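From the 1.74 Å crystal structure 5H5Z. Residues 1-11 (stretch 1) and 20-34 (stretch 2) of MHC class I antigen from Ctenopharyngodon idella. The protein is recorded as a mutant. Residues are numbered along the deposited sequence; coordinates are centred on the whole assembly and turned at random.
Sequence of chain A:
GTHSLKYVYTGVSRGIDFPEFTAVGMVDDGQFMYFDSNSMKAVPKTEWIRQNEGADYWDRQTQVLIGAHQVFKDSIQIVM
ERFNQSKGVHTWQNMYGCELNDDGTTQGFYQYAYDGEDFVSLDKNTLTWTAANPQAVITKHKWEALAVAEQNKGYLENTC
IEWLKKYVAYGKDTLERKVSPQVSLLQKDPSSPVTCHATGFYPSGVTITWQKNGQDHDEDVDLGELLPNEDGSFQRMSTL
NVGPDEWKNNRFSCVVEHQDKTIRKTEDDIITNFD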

# COMPACT_ATOMS: atom_id res chain seq x y z
N GLY A 1 16.44 -0.46 -14.27
CA GLY A 1 15.51 -1.26 -13.43
C GLY A 1 14.11 -1.32 -14.02
O GLY A 1 13.78 -0.56 -14.94
N THR A 2 13.29 -2.22 -13.50
CA THR A 2 11.89 -2.32 -13.88
C THR A 2 11.11 -1.18 -13.23
O THR A 2 11.40 -0.78 -12.10
CB THR A 2 11.31 -3.69 -13.47
OG1 THR A 2 12.01 -4.73 -14.15
CG2 THR A 2 9.82 -3.80 -13.80
N HIS A 3 10.15 -0.64 -13.96
CA HIS A 3 9.28 0.39 -13.41
C HIS A 3 7.87 0.13 -13.85
O HIS A 3 7.64 -0.57 -14.84
CB HIS A 3 9.72 1.79 -13.86
CG HIS A 3 11.10 2.16 -13.41
ND1 HIS A 3 11.41 2.42 -12.10
CD2 HIS A 3 12.25 2.28 -14.11
CE1 HIS A 3 12.70 2.70 -12.00
NE2 HIS A 3 13.23 2.62 -13.20
N SER A 4 6.91 0.69 -13.11
CA SER A 4 5.50 0.47 -13.41
C SER A 4 4.67 1.73 -13.23
O SER A 4 5.00 2.60 -12.41
CB SER A 4 4.93 -0.64 -12.52
OG SER A 4 4.91 -0.22 -11.16
N LEU A 5 3.59 1.82 -14.01
CA LEU A 5 2.58 2.85 -13.88
C LEU A 5 1.25 2.15 -13.65
O LEU A 5 0.89 1.24 -14.40
CB LEU A 5 2.52 3.72 -15.15
CG LEU A 5 1.37 4.72 -15.30
CD1 LEU A 5 1.31 5.74 -14.17
CD2 LEU A 5 1.42 5.42 -16.66
N LYS A 6 0.53 2.54 -12.60
CA LYS A 6 -0.74 1.90 -12.25
C LYS A 6 -1.78 2.91 -11.79
O LYS A 6 -1.47 3.90 -11.12
CB LYS A 6 -0.55 0.87 -11.12
CG LYS A 6 0.45 -0.24 -11.40
CD LYS A 6 0.67 -1.07 -10.16
CE LYS A 6 1.67 -2.19 -10.39
NZ LYS A 6 1.88 -2.93 -9.11
N TYR A 7 -3.03 2.65 -12.17
CA TYR A 7 -4.16 3.43 -11.69
C TYR A 7 -5.11 2.51 -10.94
O TYR A 7 -5.36 1.39 -11.37
CB TYR A 7 -4.86 4.15 -12.84
CG TYR A 7 -4.01 5.27 -13.39
CD1 TYR A 7 -4.05 6.53 -12.81
CD2 TYR A 7 -3.16 5.06 -14.47
CE1 TYR A 7 -3.26 7.57 -13.29
CE2 TYR A 7 -2.37 6.09 -14.96
CZ TYR A 7 -2.43 7.34 -14.37
OH TYR A 7 -1.64 8.37 -14.84
N VAL A 8 -5.61 3.00 -9.81
CA VAL A 8 -6.62 2.27 -9.04
C VAL A 8 -7.82 3.18 -8.80
O VAL A 8 -7.69 4.25 -8.21
CB VAL A 8 -6.06 1.66 -7.72
CG1 VAL A 8 -5.04 0.56 -8.03
CG2 VAL A 8 -5.46 2.72 -6.82
N TYR A 9 -8.98 2.78 -9.33
CA TYR A 9 -10.21 3.55 -9.17
C TYR A 9 -11.13 2.86 -8.17
O TYR A 9 -11.35 1.64 -8.27
CB TYR A 9 -10.99 3.65 -10.48
CG TYR A 9 -10.31 4.31 -11.67
CD1 TYR A 9 -9.11 5.01 -11.55
CD2 TYR A 9 -10.91 4.25 -12.93
CE1 TYR A 9 -8.52 5.62 -12.66
CE2 TYR A 9 -10.34 4.86 -14.04
CZ TYR A 9 -9.14 5.53 -13.89
OH TYR A 9 -8.58 6.12 -15.00
N THR A 10 -11.70 3.62 -7.24
CA THR A 10 -12.71 3.09 -6.32
C THR A 10 -14.04 3.84 -6.44
O THR A 10 -14.10 5.05 -6.20
CB THR A 10 -12.25 3.14 -4.85
OG1 THR A 10 -10.99 2.46 -4.72
CG2 THR A 10 -13.29 2.48 -3.93
N GLY A 11 -15.09 3.10 -6.76
CA GLY A 11 -16.42 3.65 -6.81
C GLY A 11 -17.29 3.06 -5.70
O GLY A 11 -17.29 1.86 -5.48
N GLU A 20 -18.03 9.35 -4.03
CA GLU A 20 -18.56 8.39 -5.00
C GLU A 20 -17.46 7.74 -5.83
O GLU A 20 -17.56 6.57 -6.20
CB GLU A 20 -19.54 9.06 -5.94
CG GLU A 20 -20.96 9.10 -5.43
CD GLU A 20 -21.93 9.55 -6.49
OE1 GLU A 20 -22.82 8.74 -6.86
OE2 GLU A 20 -21.81 10.69 -6.98
N PHE A 21 -16.42 8.52 -6.14
CA PHE A 21 -15.33 8.05 -6.97
C PHE A 21 -14.01 8.56 -6.42
O PHE A 21 -13.90 9.73 -6.06
CB PHE A 21 -15.52 8.55 -8.41
CG PHE A 21 -14.47 8.07 -9.37
CD1 PHE A 21 -14.58 6.83 -9.99
CD2 PHE A 21 -13.36 8.87 -9.67
CE1 PHE A 21 -13.62 6.39 -10.88
CE2 PHE A 21 -12.39 8.43 -10.56
CZ PHE A 21 -12.52 7.18 -11.17
N THR A 22 -13.02 7.67 -6.35
CA THR A 22 -11.66 8.02 -5.98
C THR A 22 -10.69 7.37 -6.97
O THR A 22 -10.84 6.20 -7.32
CB THR A 22 -11.31 7.54 -4.55
OG1 THR A 22 -12.27 8.06 -3.62
CG2 THR A 22 -9.91 7.99 -4.13
N ALA A 23 -9.71 8.13 -7.44
CA ALA A 23 -8.67 7.58 -8.30
C ALA A 23 -7.30 7.91 -7.72
O ALA A 23 -7.06 9.05 -7.30
CB ALA A 23 -8.79 8.13 -9.71
N VAL A 24 -6.43 6.91 -7.68
CA VAL A 24 -5.02 7.10 -7.30
C VAL A 24 -4.11 6.57 -8.41
O VAL A 24 -4.34 5.48 -8.95
CB VAL A 24 -4.71 6.40 -5.94
CG1 VAL A 24 -3.21 6.31 -5.68
CG2 VAL A 24 -5.42 7.10 -4.80
N GLY A 25 -3.08 7.34 -8.77
CA GLY A 25 -2.09 6.87 -9.73
C GLY A 25 -0.75 6.70 -9.05
O GLY A 25 -0.39 7.49 -8.18
N MET A 26 -0.03 5.66 -9.46
CA MET A 26 1.23 5.28 -8.83
C MET A 26 2.30 4.96 -9.85
O MET A 26 2.03 4.35 -10.89
CB MET A 26 1.01 4.04 -7.95
CG MET A 26 0.11 4.25 -6.74
SD MET A 26 -0.33 2.68 -5.99
CE MET A 26 -1.65 2.12 -7.07
N VAL A 27 3.53 5.38 -9.56
CA VAL A 27 4.70 4.87 -10.26
C VAL A 27 5.53 4.09 -9.25
O VAL A 27 5.84 4.62 -8.17
CB VAL A 27 5.50 6.00 -10.94
CG1 VAL A 27 6.83 5.50 -11.51
CG2 VAL A 27 4.67 6.60 -12.05
N ASP A 28 5.85 2.84 -9.58
CA ASP A 28 6.55 1.92 -8.67
C ASP A 28 5.84 1.83 -7.32
O ASP A 28 6.47 1.79 -6.25
CB ASP A 28 8.03 2.33 -8.50
CG ASP A 28 8.82 2.25 -9.81
OD1 ASP A 28 8.24 1.86 -10.85
OD2 ASP A 28 10.02 2.57 -9.80
N ASP A 29 4.50 1.81 -7.39
CA ASP A 29 3.62 1.68 -6.23
C ASP A 29 3.68 2.86 -5.26
O ASP A 29 3.19 2.77 -4.13
CB ASP A 29 3.84 0.33 -5.54
CG ASP A 29 3.66 -0.84 -6.48
OD1 ASP A 29 2.55 -0.97 -7.04
OD2 ASP A 29 4.61 -1.61 -6.68
N GLY A 30 4.25 3.97 -5.72
CA GLY A 30 4.25 5.22 -4.97
C GLY A 30 3.31 6.21 -5.62
O GLY A 30 3.42 6.47 -6.83
N GLN A 31 2.39 6.76 -4.84
CA GLN A 31 1.35 7.63 -5.38
C GLN A 31 1.92 8.93 -5.93
O GLN A 31 2.71 9.59 -5.26
CB GLN A 31 0.30 7.96 -4.32
CG GLN A 31 -0.67 9.04 -4.79
CD GLN A 31 -1.60 9.57 -3.72
OE1 GLN A 31 -2.76 9.90 -4.01
NE2 GLN A 31 -1.12 9.67 -2.49
N PHE A 32 1.50 9.30 -7.14
CA PHE A 32 1.87 10.60 -7.71
C PHE A 32 0.66 11.46 -8.09
O PHE A 32 0.81 12.64 -8.39
CB PHE A 32 2.82 10.42 -8.91
CG PHE A 32 2.13 10.01 -10.18
CD1 PHE A 32 1.84 8.67 -10.43
CD2 PHE A 32 1.77 10.95 -11.14
CE1 PHE A 32 1.20 8.28 -11.60
CE2 PHE A 32 1.12 10.57 -12.32
CZ PHE A 32 0.84 9.23 -12.55
N MET A 33 -0.54 10.87 -8.05
CA MET A 33 -1.77 11.54 -8.48
C MET A 33 -2.93 11.16 -7.57
O MET A 33 -3.01 10.02 -7.10
CB MET A 33 -2.08 11.17 -9.93
CG MET A 33 -3.37 11.73 -10.51
SD MET A 33 -4.84 10.79 -10.04
CE MET A 33 -4.56 9.26 -10.90
N TYR A 34 -3.83 12.11 -7.34
CA TYR A 34 -5.10 11.86 -6.64
C TYR A 34 -6.27 12.56 -7.35
O TYR A 34 -6.11 13.66 -7.87
CB TYR A 34 -5.02 12.36 -5.20
CG TYR A 34 -6.30 12.16 -4.43
CD1 TYR A 34 -6.62 10.91 -3.89
CD2 TYR A 34 -7.21 13.20 -4.25
CE1 TYR A 34 -7.79 10.71 -3.18
CE2 TYR A 34 -8.39 13.01 -3.54
CZ TYR A 34 -8.67 11.76 -3.01
OH TYR A 34 -9.82 11.55 -2.31
O HOH W 1 2.94 1.57 -9.85
O HOH W 2 -14.43 6.41 -3.64

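The centre of this contact is an antiparallel strand pair, 3-11 against 21-27, whose alternating side chains sort onto two faces. On the face carrying Leu5, Tyr7 and Tyr9, aromatic rings fill the space. Tyr7 packs against Gly25, its CD1 3.7 Å from Gly25 CA; a CB modelled there would fall 2.7 Å from Tyr7 CE1, so glycine leaves the room the ring occupies. The ring's edge meets Met33, with Tyr7 CE1 3.2 Å from Met33 CE, a tight approach. Leu5 CD1 packs 3.6 Å from Phe32 CE1, bringing the next strand into the same cluster. Farther along, small Ala23 admits the ring of Tyr9 (Tyr9 CD1 to Ala23 CB, 3.6 Å), and Phe21 turns its edge to the face of that ring, with centroids 5.3 Å apart and planes at 63°.

On the other face, Val8 CG2 sits 3.9 Å from Val24 CB, and Val8 CG1 lies 3.9 Å from Met26 CE. Beta-branched Val8 and Val24 suit the extended backbone, and the unbranched Met26 can reach to Val8.

Between the two faces the backbone pairs Lys6 with Met26, Val8 with Val24 and Thr10 with Thr22, each through two hydrogen bonds. The Val8 pair is nearly straight: Val8 N to Val24 O is 2.9 Å and Val24 N to Val8 O is 3.0 Å. Near one end, a water accepts from Thr22 OG1 (2.7 Å) and donates to Thr10 O (2.9 Å).

At the other end, a type I' turn from Val27 to Gly30 presents two acids. Asp28 reaches back with both carboxylate oxygens: His3 ND1 donates to Asp28 OD2 at 2.7 Å, and Ser4 N to Asp28 OD1 at 2.9 Å. The extended Lys6 side chain, m at chi1 and t at chi2 through chi4, carries its charge out to Asp29, where Lys6 NZ forms a salt bridge with Asp29 OD1 at 2.9 Å.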